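Local coordinates for cerato-platanin 1 (Moniliophthora perniciosa, PDB 3SUJ), which is a secreted, zinc-binding fungal protein of the cerato-platanin family with a double-psi beta-barrel fold, its precise role not settled, at residues Y7-A10 against Y11-P14. Sequence-based numbering, arbitrary orientation.
Sequences YDEA and YDNP
Y11 meets D8 in a short 3-10 turn that follows strand 3-7. Its backbone N donates to D8 O at 3.1 Å with an N-H...O angle of 163°; D12 N repeats the i to i-3 step with E9 O at 3.0 Å, and a third such bond, N13 N to A10 O, is weak. From Y11 CB the side chain first passes D8 O and A10 C, 3.7 Å from each. CG stays near both because chi1 (-59°) sets it beside the backbone N. CD2 then comes to 3.5 Å from D8 O and 4.0 Å from D8 CB, and OH ends in a hydrogen bond to D84 OD2. With CG anti to its own N (chi1 -165°), D8 offers OD1, through its anti lone pair, to A10 N at 2.9 Å, an Asx turn at the start of the 3-10 segment. D12 OD2 comes to 3.2 Å from E9 CA and accepts from K94 N, while OD1 accepts from Q95 NE2. Replacing Y11 by an alanine would probably leave D84 without its hydroxyl partner and D8 CB without its aromatic neighbour. Backbone bonds thus shape the turn, while buried Y11 ties it to D84, just after strand 76-83, and the D12 carboxylate to the start of helix 94-101.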
ATOM      1  N   TYR A   7       2.097  -7.658  -4.932  1.00  7.96           N
ATOM      2  CA  TYR A   7       2.920  -7.384  -3.753  1.00  7.93           C
ATOM      3  C   TYR A   7       4.372  -7.183  -4.156  1.00  7.65           C
ATOM      4  O   TYR A   7       4.787  -7.611  -5.260  1.00  8.55           O
ATOM      5  CB  TYR A   7       2.793  -8.434  -2.696  1.00  9.46           C
ATOM      6  CG  TYR A   7       3.486  -9.720  -2.915  1.00  9.09           C
ATOM      7  CD1 TYR A   7       2.855 -10.724  -3.590  1.00 12.38           C
ATOM      8  CD2 TYR A   7       4.768  -9.928  -2.395  1.00  7.57           C
ATOM      9  CE1 TYR A   7       3.506 -11.923  -3.816  1.00 14.12           C
ATOM     10  CE2 TYR A   7       5.433 -11.114  -2.567  1.00 10.31           C
ATOM     11  CZ  TYR A   7       4.815 -12.107  -3.272  1.00 13.94           C
ATOM     12  OH  TYR A   7       5.401 -13.396  -3.482  1.00 18.21           O
ATOM     13  N   ASP A   8       5.137  -6.594  -3.273  1.00  8.06           N
ATOM     14  CA  ASP A   8       6.594  -6.480  -3.493  1.00  8.53           C
ATOM     15  C   ASP A   8       7.189  -6.460  -2.121  1.00  9.23           C
ATOM     16  O   ASP A   8       6.864  -5.618  -1.296  1.00  8.93           O
ATOM     17  CB  ASP A   8       6.959  -5.195  -4.230  1.00  9.52           C
ATOM     18  CG  ASP A   8       8.349  -5.233  -4.770  1.00 12.50           C
ATOM     19  OD1 ASP A   8       9.286  -5.399  -4.000  1.00 11.28           O
ATOM     20  OD2 ASP A   8       8.506  -5.235  -6.058  1.00 20.14           O
ATOM     21  N   GLU A   9       8.120  -7.397  -1.848  1.00  9.07           N
ATOM     22  CA  GLU A   9       8.807  -7.495  -0.544  1.00 10.42           C
ATOM     23  C   GLU A   9       9.683  -6.359  -0.226  1.00  8.74           C
ATOM     24  O   GLU A   9      10.047  -6.223   0.937  1.00  9.95           O
ATOM     25  CB  GLU A   9       9.557  -8.842  -0.448  1.00 11.70           C
ATOM     26  CG  GLU A   9       8.586  -9.967  -0.420  1.00 14.30           C
ATOM     27  CD  GLU A   9       9.217 -11.335  -0.070  1.00 22.49           C
ATOM     28  OE1 GLU A   9       9.404 -11.552   1.097  1.00 23.93           O
ATOM     29  OE2 GLU A   9       9.351 -12.177  -0.953  1.00 25.62           O
ATOM     30  N   ALA A  10       9.948  -5.463  -1.162  1.00  8.65           N
ATOM     31  CA  ALA A  10      10.616  -4.240  -0.795  1.00  9.60           C
ATOM     32  C   ALA A  10       9.863  -3.511   0.303  1.00  9.36           C
ATOM     33  O   ALA A  10      10.439  -2.870   1.139  1.00 10.22           O
ATOM     34  CB  ALA A  10      10.831  -3.335  -1.963  1.00 11.28           C
ATOM     35  N   TYR A  11       8.515  -3.589   0.282  1.00  8.59           N
ATOM     36  CA  TYR A  11       7.694  -2.811   1.260  1.00  8.74           C
ATOM     37  C   TYR A  11       7.693  -3.480   2.614  1.00  9.65           C
ATOM     38  O   TYR A  11       7.211  -2.890   3.574  1.00 10.25           O
ATOM     39  CB  TYR A  11       6.290  -2.572   0.697  1.00  8.61           C
ATOM     40  CG  TYR A  11       6.245  -1.803  -0.635  1.00  6.64           C
ATOM     41  CD1 TYR A  11       6.797  -0.473  -0.724  1.00  6.81           C
ATOM     42  CD2 TYR A  11       5.631  -2.320  -1.723  1.00  2.00           C
ATOM     43  CE1 TYR A  11       6.769   0.248  -1.841  1.00  2.00           C
ATOM     44  CE2 TYR A  11       5.566  -1.595  -2.830  1.00  7.26           C
ATOM     45  CZ  TYR A  11       6.177  -0.309  -2.899  1.00  8.04           C
ATOM     46  OH  TYR A  11       6.020   0.323  -4.139  1.00 10.85           O
ATOM     47  N   ASP A  12       8.240  -4.685   2.746  1.00  9.38           N
ATOM     48  CA  ASP A  12       8.332  -5.335   4.033  1.00  9.64           C
ATOM     49  C   ASP A  12       9.546  -4.949   4.879  1.00  9.80           C
ATOM     50  O   ASP A  12       9.632  -5.375   6.048  1.00 11.09           O
ATOM     51  CB  ASP A  12       8.353  -6.833   3.797  1.00 11.29           C
ATOM     52  CG  ASP A  12       7.033  -7.309   3.234  1.00 10.27           C
ATOM     53  OD1 ASP A  12       6.142  -7.772   3.980  1.00 13.71           O
ATOM     54  OD2 ASP A  12       6.849  -7.287   2.030  1.00 12.79           O
ATOM     55  N   ASN A  13      10.470  -4.201   4.308  1.00 10.03           N
ATOM     56  CA  ASN A  13      11.698  -3.788   5.029  1.00 10.48           C
ATOM     57  C   ASN A  13      11.422  -2.475   5.771  1.00 11.23           C
ATOM     58  O   ASN A  13      11.366  -1.440   5.164  1.00  9.90           O
ATOM     59  CB  ASN A  13      12.825  -3.583   4.026  1.00 10.66           C
ATOM     60  CG  ASN A  13      14.145  -3.377   4.723  1.00 11.37           C
ATOM     61  OD1 ASN A  13      14.173  -3.067   5.933  1.00 12.85           O
ATOM     62  ND2 ASN A  13      15.239  -3.473   3.979  1.00 11.83           N
ATOM     63  N   PRO A  14      11.345  -2.516   7.122  1.00 10.44           N
ATOM     64  CA  PRO A  14      11.021  -1.313   7.846  1.00 10.53           C
ATOM     65  C   PRO A  14      12.147  -0.303   7.790  1.00 12.20           C
ATOM     66  O   PRO A  14      11.912   0.884   8.082  1.00 11.29           O
ATOM     67  CB  PRO A  14      10.792  -1.759   9.292  1.00 11.12           C
ATOM     68  CG  PRO A  14      11.683  -3.010   9.401  1.00 11.92           C
ATOM     69  CD  PRO A  14      11.578  -3.701   8.006  1.00 12.08           C
TER